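Local coordinates for protein VirX1 (Cyanophage Syn10, PDB 6QGM) that probably acts as a flavin-dependent halogenase of the tryptophan halogenase family, a viral enzyme that iodinates diverse substrates, at residues 81-86 and 410-415; 250-255 and 296-301; 275-280 and 307-312. All coordinates share one frame; numbering follows the deposited sequence.

Interaction 1 (81-86 and 410-415); sequences FTNFRE and SMRTDT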
ATOM      1  N   PHE B  81      29.561  13.758   6.030  1.00 55.63           N
ATOM      2  CA  PHE B  81      28.798  14.735   6.850  1.00 54.53           C
ATOM      3  C   PHE B  81      29.625  15.089   8.085  1.00 51.74           C
ATOM      4  O   PHE B  81      29.643  14.323   9.069  1.00 50.07           O
ATOM      5  CB  PHE B  81      27.416  14.174   7.196  1.00 56.83           C
ATOM      6  CG  PHE B  81      26.559  13.922   5.979  1.00 57.84           C
ATOM      7  CD1 PHE B  81      25.929  14.970   5.321  1.00 58.87           C
ATOM      8  CD2 PHE B  81      26.407  12.639   5.465  1.00 56.87           C
ATOM      9  CE1 PHE B  81      25.155  14.735   4.193  1.00 59.64           C
ATOM     10  CE2 PHE B  81      25.625  12.406   4.342  1.00 55.80           C
ATOM     11  CZ  PHE B  81      25.004  13.453   3.704  1.00 56.69           C
ATOM     12  N   THR B  82      30.306  16.229   8.002  1.00 52.06           N
ATOM     13  CA  THR B  82      31.015  16.881   9.130  1.00 53.24           C
ATOM     14  C   THR B  82      30.051  17.861   9.805  1.00 51.32           C
ATOM     15  O   THR B  82      29.348  18.585   9.089  1.00 48.61           O
ATOM     16  CB  THR B  82      32.303  17.561   8.655  1.00 55.21           C
ATOM     17  OG1 THR B  82      33.068  16.583   7.929  1.00 55.72           O
ATOM     18  CG2 THR B  82      33.109  18.163   9.785  1.00 55.45           C
ATOM     19  N   ASN B  83      29.990  17.813  11.136  1.00 52.47           N
ATOM     20  CA  ASN B  83      29.378  18.839  12.029  1.00 52.51           C
ATOM     21  C   ASN B  83      27.841  18.738  12.052  1.00 50.90           C
ATOM     22  O   ASN B  83      27.231  19.632  12.614  1.00 48.99           O
ATOM     23  CB  ASN B  83      29.840  20.244  11.625  1.00 53.55           C
ATOM     24  CG  ASN B  83      30.074  21.159  12.804  1.00 54.17           C
ATOM     25  OD1 ASN B  83      30.628  20.746  13.808  1.00 53.24           O
ATOM     26  ND2 ASN B  83      29.678  22.411  12.692  1.00 54.43           N
ATOM     27  N   PHE B  84      27.243  17.659  11.540  1.00 52.93           N
ATOM     28  CA  PHE B  84      25.781  17.545  11.303  1.00 52.48           C
ATOM     29  C   PHE B  84      25.033  16.946  12.497  1.00 54.82           C
ATOM     30  O   PHE B  84      23.847  17.292  12.671  1.00 62.36           O
ATOM     31  CB  PHE B  84      25.473  16.712  10.060  1.00 51.44           C
ATOM     32  CG  PHE B  84      25.027  17.535   8.879  1.00 52.09           C
ATOM     33  CD1 PHE B  84      25.955  18.044   7.984  1.00 51.39           C
ATOM     34  CD2 PHE B  84      23.681  17.801   8.670  1.00 51.96           C
ATOM     35  CE1 PHE B  84      25.546  18.809   6.907  1.00 52.61           C
ATOM     36  CE2 PHE B  84      23.273  18.560   7.588  1.00 53.50           C
ATOM     37  CZ  PHE B  84      24.208  19.075   6.712  1.00 54.62           C
ATOM     38  N   ARG B  85      25.647  16.055  13.267  1.00 53.48           N
ATOM     39  CA  ARG B  85      24.942  15.354  14.376  1.00 54.97           C
ATOM     40  C   ARG B  85      24.787  16.309  15.553  1.00 57.13           C
ATOM     41  O   ARG B  85      23.646  16.485  16.022  1.00 60.05           O
ATOM     42  CB  ARG B  85      25.671  14.093  14.846  1.00 56.65           C
ATOM     43  CG  ARG B  85      24.918  13.360  15.951  1.00 58.18           C
ATOM     44  CD  ARG B  85      25.506  12.032  16.404  1.00 58.08           C
ATOM     45  NE  ARG B  85      26.842  12.176  17.002  1.00 56.01           N
ATOM     46  CZ  ARG B  85      27.971  11.763  16.453  1.00 52.33           C
ATOM     47  NH1 ARG B  85      27.958  11.156  15.287  1.00 50.53           N
ATOM     48  NH2 ARG B  85      29.113  11.948  17.081  1.00 53.89           N
ATOM     49  N   GLU B  86      25.894  16.910  15.988  1.00 59.02           N
ATOM     50  CA  GLU B  86      26.012  17.566  17.316  1.00 59.52           C
ATOM     51  C   GLU B  86      26.761  18.907  17.220  1.00 57.35           C
ATOM     52  O   GLU B  86      26.824  19.598  18.243  1.00 57.32           O
ATOM     53  CB  GLU B  86      26.731  16.569  18.220  1.00 59.75           C
ATOM     54  CG  GLU B  86      26.368  16.651  19.677  1.00 61.46           C
ATOM     55  CD  GLU B  86      27.257  15.739  20.497  1.00 65.47           C
ATOM     56  OE1 GLU B  86      27.419  14.545  20.072  1.00 64.77           O
ATOM     57  OE2 GLU B  86      27.802  16.217  21.535  1.00 68.13           O
ATOM     58  N   SER B 410      18.933  15.598  13.467  1.00 51.94           N
ATOM     59  CA  SER B 410      20.154  16.189  14.070  1.00 52.28           C
ATOM     60  C   SER B 410      19.931  16.409  15.567  1.00 55.84           C
ATOM     61  O   SER B 410      18.755  16.561  15.985  1.00 59.79           O
ATOM     62  CB  SER B 410      20.551  17.461  13.398  1.00 49.99           C
ATOM     63  OG  SER B 410      21.639  18.062  14.083  1.00 48.94           O
ATOM     64  N   MET B 411      21.021  16.425  16.340  1.00 56.49           N
ATOM     65  CA  MET B 411      20.998  16.770  17.786  1.00 55.54           C
ATOM     66  C   MET B 411      21.149  18.286  17.959  1.00 55.77           C
ATOM     67  O   MET B 411      20.872  18.773  19.070  1.00 61.39           O
ATOM     68  CB  MET B 411      22.102  16.049  18.562  1.00 54.41           C
ATOM     69  CG  MET B 411      21.941  14.551  18.499  1.00 54.78           C
ATOM     70  SD  MET B 411      23.075  13.660  19.588  1.00 54.97           S
ATOM     71  CE  MET B 411      22.421  14.141  21.185  1.00 54.20           C
ATOM     72  N   ARG B 412      21.540  19.009  16.903  1.00 52.43           N
ATOM     73  CA  ARG B 412      21.860  20.458  16.972  1.00 50.70           C
ATOM     74  C   ARG B 412      20.616  21.272  17.340  1.00 51.32           C
ATOM     75  O   ARG B 412      19.577  21.160  16.665  1.00 51.57           O
ATOM     76  CB  ARG B 412      22.444  20.938  15.647  1.00 49.35           C
ATOM     77  CG  ARG B 412      23.788  20.300  15.346  1.00 49.82           C
ATOM     78  CD  ARG B 412      24.471  20.970  14.183  1.00 50.43           C
ATOM     79  NE  ARG B 412      24.738  22.373  14.473  1.00 52.56           N
ATOM     80  CZ  ARG B 412      25.533  23.150  13.773  1.00 50.50           C
ATOM     81  NH1 ARG B 412      26.170  22.674  12.728  1.00 50.36           N
ATOM     82  NH2 ARG B 412      25.682  24.406  14.128  1.00 52.14           N
ATOM     83  N   THR B 413      20.734  22.076  18.396  1.00 51.16           N
ATOM     84  CA  THR B 413      19.761  23.108  18.812  1.00 50.41           C
ATOM     85  C   THR B 413      20.534  24.359  19.220  1.00 50.61           C
ATOM     86  O   THR B 413      19.987  25.155  19.978  1.00 54.17           O
ATOM     87  CB  THR B 413      18.887  22.566  19.945  1.00 51.39           C
ATOM     88  OG1 THR B 413      19.743  22.321  21.054  1.00 53.94           O
ATOM     89  CG2 THR B 413      18.186  21.275  19.614  1.00 51.83           C
ATOM     90  N   ASP B 414      21.737  24.555  18.690  1.00 51.96           N
ATOM     91  CA  ASP B 414      22.699  25.584  19.172  1.00 56.13           C
ATOM     92  C   ASP B 414      22.410  26.951  18.520  1.00 56.60           C
ATOM     93  O   ASP B 414      22.910  27.959  19.033  1.00 60.49           O
ATOM     94  CB  ASP B 414      24.144  25.128  18.951  1.00 56.24           C
ATOM     95  CG  ASP B 414      24.400  24.625  17.550  1.00 56.71           C
ATOM     96  OD1 ASP B 414      24.930  25.391  16.760  1.00 59.75           O
ATOM     97  OD2 ASP B 414      24.056  23.486  17.269  1.00 61.23           O
ATOM     98  N   THR B 415      21.643  26.998  17.433  1.00 54.06           N
ATOM     99  CA  THR B 415      21.200  28.252  16.786  1.00 52.65           C
ATOM    100  C   THR B 415      19.700  28.181  16.551  1.00 52.60           C
ATOM    101  O   THR B 415      19.109  27.098  16.620  1.00 53.92           O
ATOM    102  CB  THR B 415      21.936  28.494  15.471  1.00 53.05           C
ATOM    103  OG1 THR B 415      21.547  27.497  14.532  1.00 53.58           O
ATOM    104  CG2 THR B 415      23.438  28.456  15.628  1.00 53.62           C
TER
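Ser410 holds its OG anti to the backbone N (chi1 174°), and Arg412 sends CG to the side anti to its carbonyl carbon before bending at chi3 (62°), so the hydroxyl comes to Phe84 O and the guanidinium to Asn83 O. The short serine suits a place against the backbone: Ser410 OG donates to Phe84 O at 2.7 Å, within the carbonyl plane, and accepts from Arg412 N at 3.0 Å, which closes an ST turn. Next to it, Met411 N binds Arg85 O at 2.6 Å, nearly along the C=O axis. These bonds fasten the turn that leaves strand 78-82 in a seven-stranded sheet to the loop joining helices 382-408 and 416-424. Arginine, long and with N-H groups on several sides, serves several partners at once. Arg412 NH1 reaches Asn83 O at 3.2 Å from above the carbonyl plane, while NE and NH2 grip Asp414 side-on, one nitrogen to each carboxylate oxygen and both on syn lone pairs, with Arg412 NH2 2.9 Å from Asp414 OD1. That in-plane grip fixes the rotation of the guanidinium, which also makes a cation-pi contact with Trp418. Met411 lies alongside Arg85, its SD 4.1 Å from Arg85 CG, and both chains point the same way. Ser410 O is hydrogen-bonded to Tyr379 OH of the second subunit, and Arg376 of that subunit packs on Met411.

Interaction 2 (250-255 and 296-301); sequences NDKAMA and YSSRFV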
ATOM      1  N   ASN B 250      16.301  26.238   3.419  1.00 61.28           N
ATOM      2  CA  ASN B 250      17.401  26.871   2.642  1.00 63.27           C
ATOM      3  C   ASN B 250      16.841  27.411   1.323  1.00 62.45           C
ATOM      4  O   ASN B 250      16.292  26.643   0.555  1.00 65.53           O
ATOM      5  CB  ASN B 250      18.588  25.906   2.490  1.00 65.77           C
ATOM      6  CG  ASN B 250      19.220  25.574   3.824  1.00 65.01           C
ATOM      7  OD1 ASN B 250      19.064  26.327   4.775  1.00 64.22           O
ATOM      8  ND2 ASN B 250      19.941  24.462   3.900  1.00 65.30           N
ATOM      9  N   ASP B 251      16.961  28.715   1.104  1.00 61.86           N
ATOM     10  CA  ASP B 251      16.380  29.432  -0.064  1.00 60.14           C
ATOM     11  C   ASP B 251      17.452  30.270  -0.768  1.00 57.75           C
ATOM     12  O   ASP B 251      17.125  30.888  -1.796  1.00 60.37           O
ATOM     13  CB  ASP B 251      15.213  30.299   0.397  1.00 60.18           C
ATOM     14  CG  ASP B 251      15.605  31.299   1.470  1.00 60.60           C
ATOM     15  OD1 ASP B 251      16.630  31.054   2.152  1.00 61.01           O
ATOM     16  OD2 ASP B 251      14.879  32.294   1.631  1.00 58.49           O
ATOM     17  N   LYS B 252      18.684  30.281  -0.246  1.00 55.69           N
ATOM     18  CA  LYS B 252      19.829  31.051  -0.801  1.00 55.86           C
ATOM     19  C   LYS B 252      21.050  30.139  -0.915  1.00 54.38           C
ATOM     20  O   LYS B 252      21.159  29.176  -0.113  1.00 56.74           O
ATOM     21  CB  LYS B 252      20.174  32.213   0.126  1.00 54.59           C
ATOM     22  CG  LYS B 252      19.030  33.158   0.447  1.00 55.09           C
ATOM     23  CD  LYS B 252      18.360  33.713  -0.789  1.00 55.91           C
ATOM     24  CE  LYS B 252      17.299  34.747  -0.479  1.00 55.76           C
ATOM     25  NZ  LYS B 252      17.351  35.883  -1.431  1.00 56.85           N
ATOM     26  N   ALA B 253      21.954  30.449  -1.842  1.00 54.15           N
ATOM     27  CA  ALA B 253      23.306  29.844  -1.918  1.00 54.42           C
ATOM     28  C   ALA B 253      24.309  30.917  -2.335  1.00 55.45           C
ATOM     29  O   ALA B 253      23.952  31.801  -3.115  1.00 57.74           O
ATOM     30  CB  ALA B 253      23.330  28.668  -2.868  1.00 52.76           C
ATOM     31  N   MET B 254      25.510  30.869  -1.782  1.00 55.77           N
ATOM     32  CA  MET B 254      26.703  31.549  -2.337  1.00 58.46           C
ATOM     33  C   MET B 254      27.730  30.450  -2.643  1.00 60.04           C
ATOM     34  O   MET B 254      27.683  29.389  -1.991  1.00 60.57           O
ATOM     35  CB  MET B 254      27.257  32.600  -1.362  1.00 59.61           C
ATOM     36  CG  MET B 254      27.516  32.073   0.031  1.00 59.65           C
ATOM     37  SD  MET B 254      27.954  33.342   1.196  1.00 61.67           S
ATOM     38  CE  MET B 254      26.386  34.182   1.392  1.00 62.33           C
ATOM     39  N   ALA B 255      28.571  30.659  -3.658  1.00 59.71           N
ATOM     40  CA  ALA B 255      29.534  29.660  -4.175  1.00 57.76           C
ATOM     41  C   ALA B 255      30.835  30.373  -4.535  1.00 57.93           C
ATOM     42  O   ALA B 255      30.808  31.597  -4.786  1.00 60.35           O
ATOM     43  CB  ALA B 255      28.939  28.928  -5.349  1.00 55.99           C
ATOM     44  N   TYR B 296      22.030  28.315   2.751  1.00 56.09           N
ATOM     45  CA  TYR B 296      21.544  28.942   4.002  1.00 55.39           C
ATOM     46  C   TYR B 296      20.101  29.415   3.842  1.00 54.85           C
ATOM     47  O   TYR B 296      19.567  29.378   2.726  1.00 53.72           O
ATOM     48  CB  TYR B 296      22.459  30.088   4.426  1.00 57.12           C
ATOM     49  CG  TYR B 296      22.475  31.299   3.525  1.00 58.96           C
ATOM     50  CD1 TYR B 296      23.211  31.308   2.353  1.00 61.27           C
ATOM     51  CD2 TYR B 296      21.804  32.461   3.873  1.00 59.10           C
ATOM     52  CE1 TYR B 296      23.254  32.425   1.535  1.00 62.02           C
ATOM     53  CE2 TYR B 296      21.834  33.587   3.068  1.00 62.49           C
ATOM     54  CZ  TYR B 296      22.563  33.567   1.892  1.00 63.58           C
ATOM     55  OH  TYR B 296      22.624  34.652   1.072  1.00 64.04           O
ATOM     56  N   SER B 297      19.510  29.829   4.962  1.00 53.89           N
ATOM     57  CA  SER B 297      18.102  30.254   5.082  1.00 54.48           C
ATOM     58  C   SER B 297      18.055  31.738   5.425  1.00 56.65           C
ATOM     59  O   SER B 297      18.494  32.094   6.535  1.00 57.38           O
ATOM     60  CB  SER B 297      17.400  29.439   6.121  1.00 54.85           C
ATOM     61  OG  SER B 297      16.075  29.877   6.298  1.00 55.32           O
ATOM     62  N   SER B 298      17.522  32.554   4.508  1.00 57.86           N
ATOM     63  CA  SER B 298      17.360  34.019   4.664  1.00 59.70           C
ATOM     64  C   SER B 298      16.432  34.307   5.844  1.00 61.51           C
ATOM     65  O   SER B 298      16.537  35.403   6.430  1.00 62.20           O
ATOM     66  CB  SER B 298      16.843  34.635   3.403  1.00 60.70           C
ATOM     67  OG  SER B 298      15.539  34.147   3.125  1.00 59.46           O
ATOM     68  N   ARG B 299      15.573  33.344   6.180  1.00 61.78           N
ATOM     69  CA  ARG B 299      14.681  33.361   7.367  1.00 65.13           C
ATOM     70  C   ARG B 299      15.469  33.550   8.665  1.00 65.50           C
ATOM     71  O   ARG B 299      14.883  34.098   9.630  1.00 72.30           O
ATOM     72  CB  ARG B 299      13.985  32.009   7.553  1.00 65.53           C
ATOM     73  CG  ARG B 299      12.697  31.774   6.768  1.00 66.69           C
ATOM     74  CD  ARG B 299      11.615  31.053   7.556  1.00 69.28           C
ATOM     75  NE  ARG B 299      11.465  29.648   7.193  1.00 69.37           N
ATOM     76  CZ  ARG B 299      11.283  28.650   8.050  1.00 70.65           C
ATOM     77  NH1 ARG B 299      11.195  27.414   7.576  1.00 74.14           N
ATOM     78  NH2 ARG B 299      11.243  28.855   9.363  1.00 66.74           N
ATOM     79  N   PHE B 300      16.715  33.071   8.724  1.00 61.90           N
ATOM     80  CA  PHE B 300      17.487  32.986   9.989  1.00 61.94           C
ATOM     81  C   PHE B 300      18.767  33.829   9.939  1.00 59.90           C
ATOM     82  O   PHE B 300      19.373  33.976  11.017  1.00 58.08           O
ATOM     83  CB  PHE B 300      17.787  31.522  10.308  1.00 62.42           C
ATOM     84  CG  PHE B 300      16.564  30.695  10.602  1.00 63.62           C
ATOM     85  CD1 PHE B 300      15.942  30.747  11.838  1.00 63.25           C
ATOM     86  CD2 PHE B 300      16.038  29.853   9.632  1.00 65.37           C
ATOM     87  CE1 PHE B 300      14.816  29.982  12.090  1.00 62.36           C
ATOM     88  CE2 PHE B 300      14.926  29.067   9.899  1.00 63.15           C
ATOM     89  CZ  PHE B 300      14.296  29.164  11.114  1.00 62.00           C
ATOM     90  N   VAL B 301      19.184  34.334   8.772  1.00 58.60           N
ATOM     91  CA  VAL B 301      20.486  35.058   8.618  1.00 59.38           C
ATOM     92  C   VAL B 301      20.434  35.974   7.384  1.00 59.50           C
ATOM     93  O   VAL B 301      19.838  35.587   6.357  1.00 60.77           O
ATOM     94  CB  VAL B 301      21.671  34.069   8.556  1.00 59.31           C
ATOM     95  CG1 VAL B 301      21.672  33.249   7.269  1.00 61.27           C
ATOM     96  CG2 VAL B 301      23.010  34.749   8.765  1.00 57.22           C
TER
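Tyr296 O stands at the centre of this contact, taking two backbone donors in its carbonyl plane: Asp251 N at 3.1 Å and Lys252 N at 3.2 Å. In return Tyr296 N donates to Lys252 O at 3.1 Å, a nearly straight bond (169° at the hydrogen) that arrives from above that carbonyl's plane. On the side of the sheet shared by Lys252 and Tyr296, the lysine CB lies over one face of the phenol ring, a CH-pi contact 3.5 Å from the ring centroid. The tyrosine CG occupies the crowded position between backbone N and carbonyl carbon (chi1 67°), which lays the ring across the neighbouring strand; a broad aromatic can thus rest beneath the aliphatic base of Lys252 and still meet the flexible Met254 methyl, CE approaching Tyr296 CE1 to 3.6 Å.

Beside the strand pair, Asp251 also has its CG in the crowded position (chi1 57°), turning its carboxylate to Ser298. Asp251 OD1 takes Ser298 N at 2.9 Å and Asp251 OD2 takes Ser298 OG, each on its syn lone pair. A forked acceptor suits a turn that offers both an N-H and a hydroxyl, and the two bonds together should hold the carboxylate's rotation. Farther out, Ser297 OG bonds to Ala249 O, while Asn250, buried, is satisfied by Glu352 at ND2 and Tyr417 at OD1. Helix 303-314 covers the same side, with Ala306 against both Tyr296 and Met254. Two successive residues, Asp251 and Lys252, facing the single residue Tyr296 make a classic beta bulge, here where antiparallel strands 252-258 and 290-296 begin and end their pairing.

Interaction 3 (275-280 and 307-312); sequences AMKNGW and EAEFRE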
ATOM      1  N   ALA B 275      27.945  21.183   8.243  1.00 55.95           N
ATOM      2  CA  ALA B 275      26.789  21.912   8.805  1.00 57.51           C
ATOM      3  C   ALA B 275      27.294  23.178   9.502  1.00 59.20           C
ATOM      4  O   ALA B 275      28.250  23.073  10.303  1.00 59.89           O
ATOM      5  CB  ALA B 275      26.019  21.038   9.744  1.00 57.10           C
ATOM      6  N   MET B 276      26.673  24.316   9.185  1.00 58.88           N
ATOM      7  CA  MET B 276      27.020  25.674   9.689  1.00 60.83           C
ATOM      8  C   MET B 276      25.888  26.169  10.594  1.00 61.81           C
ATOM      9  O   MET B 276      25.033  25.334  10.955  1.00 64.79           O
ATOM     10  CB  MET B 276      27.215  26.639   8.518  1.00 60.33           C
ATOM     11  CG  MET B 276      28.217  26.138   7.506  1.00 59.94           C
ATOM     12  SD  MET B 276      29.866  26.668   7.897  1.00 61.94           S
ATOM     13  CE  MET B 276      29.804  28.369   7.319  1.00 59.36           C
ATOM     14  N   LYS B 277      25.872  27.458  10.951  1.00 60.44           N
ATOM     15  CA  LYS B 277      24.881  28.015  11.918  1.00 61.28           C
ATOM     16  C   LYS B 277      23.486  28.077  11.280  1.00 57.78           C
ATOM     17  O   LYS B 277      22.514  27.856  12.019  1.00 53.90           O
ATOM     18  CB  LYS B 277      25.335  29.383  12.448  1.00 64.25           C
ATOM     19  CG  LYS B 277      26.532  29.328  13.389  1.00 66.27           C
ATOM     20  CD  LYS B 277      27.174  30.660  13.677  1.00 69.09           C
ATOM     21  CE  LYS B 277      27.888  30.660  15.016  1.00 72.11           C
ATOM     22  NZ  LYS B 277      28.657  31.909  15.229  1.00 74.68           N
ATOM     23  N   ASN B 278      23.404  28.336   9.967  1.00 55.64           N
ATOM     24  CA  ASN B 278      22.135  28.608   9.236  1.00 54.57           C
ATOM     25  C   ASN B 278      22.050  27.786   7.951  1.00 53.13           C
ATOM     26  O   ASN B 278      21.279  28.187   7.063  1.00 52.01           O
ATOM     27  CB  ASN B 278      21.971  30.099   8.916  1.00 54.55           C
ATOM     28  CG  ASN B 278      22.192  30.967  10.131  1.00 52.82           C
ATOM     29  OD1 ASN B 278      21.327  31.074  10.995  1.00 52.30           O
ATOM     30  ND2 ASN B 278      23.366  31.559  10.208  1.00 50.68           N
ATOM     31  N   GLY B 279      22.773  26.670   7.867  1.00 52.93           N
ATOM     32  CA  GLY B 279      22.761  25.764   6.699  1.00 50.85           C
ATOM     33  C   GLY B 279      23.964  24.845   6.700  1.00 49.23           C
ATOM     34  O   GLY B 279      24.291  24.291   7.773  1.00 51.00           O
ATOM     35  N   TRP B 280      24.608  24.680   5.549  1.00 49.14           N
ATOM     36  CA  TRP B 280      25.761  23.753   5.377  1.00 49.82           C
ATOM     37  C   TRP B 280      26.601  24.206   4.171  1.00 50.95           C
ATOM     38  O   TRP B 280      26.051  24.858   3.270  1.00 52.21           O
ATOM     39  CB  TRP B 280      25.261  22.304   5.253  1.00 46.89           C
ATOM     40  CG  TRP B 280      24.538  22.074   3.977  1.00 45.92           C
ATOM     41  CD1 TRP B 280      23.248  22.402   3.700  1.00 47.02           C
ATOM     42  CD2 TRP B 280      25.083  21.535   2.766  1.00 46.54           C
ATOM     43  NE1 TRP B 280      22.945  22.087   2.407  1.00 47.84           N
ATOM     44  CE2 TRP B 280      24.052  21.561   1.805  1.00 47.95           C
ATOM     45  CE3 TRP B 280      26.327  21.014   2.400  1.00 48.90           C
ATOM     46  CZ2 TRP B 280      24.239  21.092   0.509  1.00 47.67           C
ATOM     47  CZ3 TRP B 280      26.501  20.530   1.120  1.00 49.46           C
ATOM     48  CH2 TRP B 280      25.475  20.583   0.189  1.00 48.37           C
ATOM     49  N   GLU B 307      27.867  35.437   4.565  1.00 61.43           N
ATOM     50  CA  GLU B 307      29.141  35.572   3.818  1.00 60.55           C
ATOM     51  C   GLU B 307      30.314  35.684   4.800  1.00 58.45           C
ATOM     52  O   GLU B 307      31.400  35.142   4.500  1.00 58.27           O
ATOM     53  CB  GLU B 307      29.088  36.773   2.888  1.00 61.94           C
ATOM     54  CG  GLU B 307      30.400  36.966   2.142  1.00 64.92           C
ATOM     55  CD  GLU B 307      30.315  37.893   0.959  1.00 69.34           C
ATOM     56  OE1 GLU B 307      29.272  37.823   0.270  1.00 73.01           O
ATOM     57  OE2 GLU B 307      31.279  38.665   0.744  1.00 71.29           O
ATOM     58  N   ALA B 308      30.117  36.387   5.912  1.00 57.63           N
ATOM     59  CA  ALA B 308      31.135  36.545   6.971  1.00 59.82           C
ATOM     60  C   ALA B 308      31.390  35.163   7.602  1.00 59.77           C
ATOM     61  O   ALA B 308      32.561  34.767   7.736  1.00 59.56           O
ATOM     62  CB  ALA B 308      30.677  37.589   7.963  1.00 59.05           C
ATOM     63  N   GLU B 309      30.314  34.459   7.958  1.00 61.10           N
ATOM     64  CA  GLU B 309      30.310  33.023   8.363  1.00 60.71           C
ATOM     65  C   GLU B 309      31.167  32.195   7.398  1.00 59.38           C
ATOM     66  O   GLU B 309      32.091  31.509   7.874  1.00 60.09           O
ATOM     67  CB  GLU B 309      28.890  32.463   8.309  1.00 61.66           C
ATOM     68  CG  GLU B 309      28.230  32.251   9.652  1.00 63.64           C
ATOM     69  CD  GLU B 309      26.950  31.444   9.506  1.00 65.85           C
ATOM     70  OE1 GLU B 309      27.064  30.180   9.452  1.00 64.89           O
ATOM     71  OE2 GLU B 309      25.848  32.080   9.385  1.00 65.50           O
ATOM     72  N   PHE B 310      30.855  32.262   6.099  1.00 57.56           N
ATOM     73  CA  PHE B 310      31.424  31.403   5.024  1.00 58.61           C
ATOM     74  C   PHE B 310      32.932  31.637   4.897  1.00 56.57           C
ATOM     75  O   PHE B 310      33.694  30.656   4.881  1.00 53.85           O
ATOM     76  CB  PHE B 310      30.687  31.640   3.704  1.00 60.43           C
ATOM     77  CG  PHE B 310      31.087  30.710   2.580  1.00 62.08           C
ATOM     78  CD1 PHE B 310      31.279  29.352   2.796  1.00 62.15           C
ATOM     79  CD2 PHE B 310      31.230  31.191   1.288  1.00 62.33           C
ATOM     80  CE1 PHE B 310      31.638  28.512   1.753  1.00 62.48           C
ATOM     81  CE2 PHE B 310      31.589  30.351   0.245  1.00 61.77           C
ATOM     82  CZ  PHE B 310      31.786  29.010   0.475  1.00 62.61           C
ATOM     83  N   ARG B 311      33.333  32.909   4.830  1.00 59.52           N
ATOM     84  CA  ARG B 311      34.759  33.345   4.748  1.00 59.96           C
ATOM     85  C   ARG B 311      35.511  32.871   5.999  1.00 61.41           C
ATOM     86  O   ARG B 311      36.600  32.309   5.830  1.00 60.98           O
ATOM     87  CB  ARG B 311      34.864  34.863   4.581  1.00 58.94           C
ATOM     88  CG  ARG B 311      34.407  35.355   3.223  1.00 58.07           C
ATOM     89  CD  ARG B 311      34.577  36.838   3.031  1.00 58.18           C
ATOM     90  NE  ARG B 311      33.960  37.239   1.775  1.00 58.62           N
ATOM     91  CZ  ARG B 311      34.529  37.111   0.575  1.00 58.24           C
ATOM     92  NH1 ARG B 311      35.742  36.592   0.447  1.00 58.51           N
ATOM     93  NH2 ARG B 311      33.873  37.507  -0.499  1.00 58.31           N
ATOM     94  N   GLU B 312      34.938  33.076   7.192  1.00 63.37           N
ATOM     95  CA  GLU B 312      35.518  32.632   8.488  1.00 64.79           C
ATOM     96  C   GLU B 312      35.760  31.124   8.404  1.00 60.26           C
ATOM     97  O   GLU B 312      36.876  30.686   8.721  1.00 60.64           O
ATOM     98  CB  GLU B 312      34.615  33.007   9.675  1.00 69.75           C
ATOM     99  CG  GLU B 312      34.802  34.440  10.179  1.00 77.16           C
ATOM    100  CD  GLU B 312      33.982  34.852  11.403  1.00 80.27           C
ATOM    101  OE1 GLU B 312      32.817  34.387  11.546  1.00 83.50           O
ATOM    102  OE2 GLU B 312      34.509  35.638  12.219  1.00 77.47           O
TER
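Glu309 reaches out of helix 303-314 with a first torsion of -106° and a chain extended beyond CG (chi2 -169°), which carries its carboxylate to the turn at 276-278. A long acidic side chain suits this span, since the nearest CA atoms, those of Met276 and Glu309, are 8.2 Å apart. Glu309 OE1 takes a weak hydrogen bond from Lys277 N at 3.3 Å, and Glu309 OE2 another weak one from Asn278 ND2 at 2.7 Å, the amide and carboxylate planes 62° apart. Asn278 CG, anti to its carbonyl carbon, turns the short amide to the helix, so that ND2 can donate to the carboxylate. Lys277 CB lies 3.5 Å from Glu309 OE1, but Lys277 NZ, 6.2 Å from it, could lend only a diffuse electrostatic pull. Met276 folds at chi2 and chi3, so that its CE lies 4.1 Å from Phe310 CA, a pliant apolar filler beside the helix. Tyr294 OH adds a weak bond to OE1. Met276 N bonds Gly279 O, closing the tight hairpin turn between strands 270-275 and 279-285 that the carboxylate meets. Phe310 touches Val281, Thr292 and Thr256 on three strands, the arrangement of a helix packed on a sheet.

Overall arrangement
From the N terminus, the chain first leaves strand 78-82 at residues 81-86, whose partner, 410-415, comes more than 300 residues later; interaction 1 closes a long loop that holds both other contacts. Inside it, 250-255 and 296-301 close a loop of 40 residues, 275-280 and 307-312 one of 26, and their order along the chain makes interactions 2 and 3 cross. All three reach the seven-stranded sheet: interaction 1 joins it to the loop before helix 416-424, interaction 2 pairs two of its strands, and interaction 3 brings in helix 303-314. Turn 275-280 is the common neighbour, with Ala275 O meeting Asn83 ND2, Lys277 O meeting Thr415 OG1, and Asn278 O probably bonded to Ser297 N.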